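Local coordinates for protein exonuclease mut-7 homolog (Aedes aegypti, PDB 7JW2) that probably trims the 3' ends of AGO1-bound microRNAs as a magnesium-dependent 3'-5' exoribonuclease, its exonuclease domain being the part present here, at residues Y62-M67 with L74-L79; H13-K18 with Y22-D27. All coordinates share one frame; numbering follows the deposited sequence.

Interaction 1: residues Y62-M67 with L74-L79; sequences YMIDVM and LDWAAL
W76 stretches its indole from helix 73-84 to I64 of strand 61-65 and to V66 just past its end, meeting both with the six-membered ring. The two aliphatic residues use the same corner of the indole differently. V66 comes to the ring edge, near the plane of the indole, with CG2 3.9 Å from W76 CH2 and 4.1 Å from CZ2. I64 runs past the tryptophan in the opposite direction, and its CG2 approaches W76 CH2 obliquely at 4.1 Å. The other branch of I64 serves a second partner: its CD1 and L79 CD2 reach toward each other tip to tip, 3.9 Å apart. This division follows from the first torsion of I64 (-53°), which sets CG2 anti to the backbone N and CG1 beside it, so that CG2 faces W76 while CG1, extended by a second torsion of 164°, carries CD1 to L79, one turn on. The long indole bridges a wide gap, since even the nearest CA atoms, those of V66 and W76, are 10.7 Å apart. The contact is a small apolar one, burying 145 Å², and it belongs to the core between sheet and helix. I53 and L55 of strand 50-56 also touch W76 and L79 respectively, F110 meets both residues, and M24 of helix 18-28 packs on I64, placing the contact between helix 73-84, helix 18-28 and the central sheet.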
# COMPACT_ATOMS: atom_id res chain seq x y z
N TYR A 62 2.86 12.11 -7.72
CA TYR A 62 3.32 11.78 -6.38
C TYR A 62 4.79 12.14 -6.24
O TYR A 62 5.60 11.82 -7.11
CB TYR A 62 3.12 10.30 -6.09
CG TYR A 62 1.69 9.85 -6.20
CD1 TYR A 62 1.19 9.34 -7.40
CD2 TYR A 62 0.83 9.92 -5.12
CE1 TYR A 62 -0.13 8.92 -7.50
CE2 TYR A 62 -0.49 9.51 -5.22
CZ TYR A 62 -0.95 9.01 -6.42
OH TYR A 62 -2.26 8.60 -6.52
N MET A 63 5.15 12.77 -5.13
CA MET A 63 6.54 13.14 -4.88
C MET A 63 6.96 12.49 -3.58
O MET A 63 6.53 12.94 -2.51
CB MET A 63 6.70 14.65 -4.83
CG MET A 63 6.30 15.27 -6.16
SD MET A 63 6.51 17.05 -6.21
CE MET A 63 5.20 17.58 -5.13
N ILE A 64 7.75 11.42 -3.66
CA ILE A 64 8.21 10.72 -2.46
C ILE A 64 9.34 11.52 -1.83
O ILE A 64 10.40 11.70 -2.45
CB ILE A 64 8.68 9.29 -2.78
CG1 ILE A 64 7.63 8.49 -3.55
CG2 ILE A 64 9.10 8.57 -1.46
CD1 ILE A 64 8.23 7.25 -4.19
N ASP A 65 9.12 12.00 -0.60
CA ASP A 65 10.14 12.73 0.15
C ASP A 65 11.01 11.70 0.85
O ASP A 65 10.64 11.16 1.90
CB ASP A 65 9.51 13.71 1.14
CG ASP A 65 10.54 14.59 1.80
OD1 ASP A 65 11.71 14.17 1.87
OD2 ASP A 65 10.18 15.71 2.21
N VAL A 66 12.16 11.40 0.24
CA VAL A 66 13.00 10.34 0.77
C VAL A 66 13.65 10.77 2.07
O VAL A 66 13.93 9.94 2.94
CB VAL A 66 14.03 9.93 -0.29
CG1 VAL A 66 15.00 8.89 0.25
CG2 VAL A 66 13.31 9.38 -1.55
N MET A 67 13.88 12.07 2.23
CA MET A 67 14.52 12.57 3.45
C MET A 67 13.62 12.42 4.66
O MET A 67 14.11 12.11 5.76
CB MET A 67 14.91 14.03 3.25
CG MET A 67 16.09 14.23 2.33
SD MET A 67 16.52 15.97 2.13
CE MET A 67 17.02 16.39 3.78
N LEU A 74 11.49 -3.19 2.86
CA LEU A 74 10.23 -3.74 2.38
C LEU A 74 9.46 -2.72 1.54
O LEU A 74 8.85 -3.08 0.53
CB LEU A 74 9.37 -4.22 3.56
CG LEU A 74 7.95 -4.76 3.35
CD1 LEU A 74 6.90 -3.67 3.16
CD2 LEU A 74 7.91 -5.73 2.21
N ASP A 75 9.47 -1.45 1.96
CA ASP A 75 8.72 -0.43 1.22
C ASP A 75 9.30 -0.22 -0.17
O ASP A 75 8.57 -0.19 -1.17
CB ASP A 75 8.71 0.88 2.02
CG ASP A 75 8.18 0.71 3.43
OD1 ASP A 75 7.10 0.10 3.62
OD2 ASP A 75 8.83 1.19 4.38
N TRP A 76 10.63 -0.10 -0.26
CA TRP A 76 11.27 0.07 -1.56
C TRP A 76 11.12 -1.18 -2.41
O TRP A 76 10.90 -1.08 -3.62
CB TRP A 76 12.75 0.44 -1.38
CG TRP A 76 12.93 1.81 -0.80
CD1 TRP A 76 13.50 2.13 0.40
CD2 TRP A 76 12.53 3.04 -1.40
NE1 TRP A 76 13.48 3.50 0.58
CE2 TRP A 76 12.88 4.08 -0.51
CE3 TRP A 76 11.90 3.38 -2.61
CZ2 TRP A 76 12.63 5.42 -0.79
CZ3 TRP A 76 11.66 4.71 -2.89
CH2 TRP A 76 12.02 5.71 -1.98
N ALA A 77 11.21 -2.36 -1.81
CA ALA A 77 11.01 -3.57 -2.58
C ALA A 77 9.59 -3.64 -3.13
O ALA A 77 9.37 -4.13 -4.25
CB ALA A 77 11.32 -4.79 -1.72
N ALA A 78 8.61 -3.12 -2.38
CA ALA A 78 7.24 -3.14 -2.86
C ALA A 78 7.04 -2.19 -4.03
O ALA A 78 6.31 -2.50 -4.97
CB ALA A 78 6.27 -2.79 -1.72
N LEU A 79 7.71 -1.04 -4.00
CA LEU A 79 7.63 -0.11 -5.13
C LEU A 79 8.31 -0.69 -6.36
O LEU A 79 7.79 -0.60 -7.48
CB LEU A 79 8.25 1.23 -4.75
CG LEU A 79 8.23 2.31 -5.83
CD1 LEU A 79 6.79 2.62 -6.22
CD2 LEU A 79 8.95 3.55 -5.34

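Interaction 2: residues H13-K18 with Y22-D27; sequences HLVDSK and YAMLSD
A beta-strand-to-helix connection at the edge of the RNase H-like exonuclease domain brings 13-18 against 22-27: strand 12-15 ends, the chain turns at D16 and S17, and helix 18-28 folds back over the strand. S17 is the N-cap residue of that helix. V15 and M24 form the apolar part of the contact. Both side chains leave the backbone toward the opposing segment, and V15 CG2 lies 4.3 Å from M24 SD, a loose approach; the CA atoms of V15 and M24 are 7.8 Å apart. The first two torsions of M24 (170° and -167°) extend its chain away from the helix, carrying the sulfur to the valine, while Y62 of the adjacent strand touches both residues and joins them in one apolar cluster.

At the start of the helix a backbone hydrogen bond and side-chain packing act together. K18 and Y22 are one turn apart, and the aliphatic part of the lysine passes the tyrosine ring with its CG 4.4 Å from Y22 CE2. The lysine amine goes elsewhere, to salt bridges with E72 and D75, which tie the beginning of helix 18-28 to the start of helix 73-84. Y22 also packs on S26 of the second subunit, so this helix contributes to the dimer interface. The K18 carbonyl oxygen sits obliquely to the tyrosine ring, 3.3 Å from Y22 CD2. That same oxygen accepts the first-turn helical hydrogen bond from Y22 N at 3.1 Å, with an N-H...O angle of 162°.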
# COMPACT_ATOMS: atom_id res chain seq x y z
N HIS A 13 0.74 15.29 -4.87
CA HIS A 13 0.78 14.68 -3.54
C HIS A 13 2.22 14.59 -3.04
O HIS A 13 3.06 13.97 -3.68
CB HIS A 13 0.16 13.28 -3.57
CG HIS A 13 -1.14 13.22 -4.30
ND1 HIS A 13 -2.34 13.58 -3.71
CD2 HIS A 13 -1.44 12.87 -5.57
CE1 HIS A 13 -3.32 13.44 -4.58
NE2 HIS A 13 -2.80 13.00 -5.72
N LEU A 14 2.48 15.21 -1.89
CA LEU A 14 3.76 15.03 -1.22
C LEU A 14 3.64 13.79 -0.34
O LEU A 14 2.83 13.75 0.59
CB LEU A 14 4.15 16.26 -0.39
CG LEU A 14 5.53 16.20 0.29
CD1 LEU A 14 6.66 16.08 -0.72
CD2 LEU A 14 5.76 17.42 1.21
N VAL A 15 4.43 12.77 -0.65
CA VAL A 15 4.37 11.49 0.05
C VAL A 15 5.46 11.52 1.11
O VAL A 15 6.65 11.39 0.81
CB VAL A 15 4.54 10.32 -0.92
CG1 VAL A 15 4.68 9.00 -0.16
CG2 VAL A 15 3.34 10.27 -1.86
N ASP A 16 5.07 11.72 2.38
CA ASP A 16 6.04 11.95 3.45
C ASP A 16 5.74 11.09 4.67
O ASP A 16 6.20 11.40 5.78
CB ASP A 16 6.12 13.43 3.83
CG ASP A 16 4.78 14.01 4.27
OD1 ASP A 16 3.78 13.27 4.33
OD2 ASP A 16 4.73 15.23 4.55
N SER A 17 4.99 10.01 4.48
CA SER A 17 4.58 9.14 5.57
C SER A 17 4.22 7.79 4.97
O SER A 17 3.96 7.68 3.76
CB SER A 17 3.40 9.73 6.34
OG SER A 17 2.21 9.66 5.59
N LYS A 18 4.19 6.77 5.82
CA LYS A 18 3.97 5.42 5.31
C LYS A 18 2.55 5.26 4.78
O LYS A 18 2.36 4.61 3.75
CB LYS A 18 4.30 4.37 6.39
CG LYS A 18 5.51 3.55 5.96
CD LYS A 18 6.24 2.80 7.07
CE LYS A 18 7.74 2.93 6.84
NZ LYS A 18 8.51 1.68 7.07
N TYR A 22 1.64 3.98 0.85
CA TYR A 22 0.79 2.86 0.44
C TYR A 22 -0.44 3.34 -0.31
O TYR A 22 -0.94 2.62 -1.18
CB TYR A 22 0.43 2.00 1.66
CG TYR A 22 1.61 1.14 2.03
CD1 TYR A 22 2.02 0.11 1.20
CD2 TYR A 22 2.36 1.39 3.17
CE1 TYR A 22 3.12 -0.68 1.50
CE2 TYR A 22 3.46 0.61 3.48
CZ TYR A 22 3.84 -0.41 2.64
OH TYR A 22 4.94 -1.19 2.95
N ALA A 23 -0.95 4.55 -0.02
CA ALA A 23 -2.03 5.09 -0.83
C ALA A 23 -1.55 5.35 -2.26
O ALA A 23 -2.27 5.06 -3.23
CB ALA A 23 -2.57 6.38 -0.20
N MET A 24 -0.33 5.86 -2.40
CA MET A 24 0.28 6.01 -3.72
C MET A 24 0.40 4.66 -4.42
O MET A 24 0.04 4.52 -5.60
CB MET A 24 1.65 6.67 -3.59
CG MET A 24 2.46 6.64 -4.88
SD MET A 24 4.19 7.09 -4.57
CE MET A 24 4.79 5.54 -3.87
N LEU A 25 0.93 3.65 -3.72
CA LEU A 25 1.11 2.33 -4.33
C LEU A 25 -0.22 1.76 -4.79
O LEU A 25 -0.31 1.12 -5.84
CB LEU A 25 1.78 1.38 -3.34
CG LEU A 25 2.38 0.11 -3.96
CD1 LEU A 25 3.46 0.52 -4.97
CD2 LEU A 25 2.99 -0.79 -2.90
N SER A 26 -1.29 2.00 -4.02
CA SER A 26 -2.61 1.52 -4.40
C SER A 26 -3.02 2.05 -5.77
O SER A 26 -3.58 1.30 -6.59
CB SER A 26 -3.63 1.93 -3.34
OG SER A 26 -4.94 1.62 -3.75
N ASP A 27 -2.76 3.33 -6.03
CA ASP A 27 -3.07 3.91 -7.34
C ASP A 27 -2.13 3.37 -8.40
O ASP A 27 -2.57 2.87 -9.45
CB ASP A 27 -2.98 5.44 -7.24
CG ASP A 27 -3.17 6.14 -8.58
OD1 ASP A 27 -3.70 5.52 -9.53
OD2 ASP A 27 -2.81 7.33 -8.67

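Interaction 2 is complete along the chain before interaction 1 begins; their centres are about 8 Å apart. They share the mixed sheet of the exonuclease domain, in which strands 12-15 and 61-65 are parallel neighbours, and helices 18-28 and 73-84 pack against each other beside it. They are also joined directly, by a probable hydrogen bond between Y62 OH and D27 OD2 (2.6 Å) and by stacking of H13 on Y62. Two strand-helix units that are neighbours in the sheet but separated in sequence by strands 33-40 and 50-56 are thereby fastened together at one edge of the domain. Segments of both interactions also reach the second subunit, making this edge part of the dimer interface.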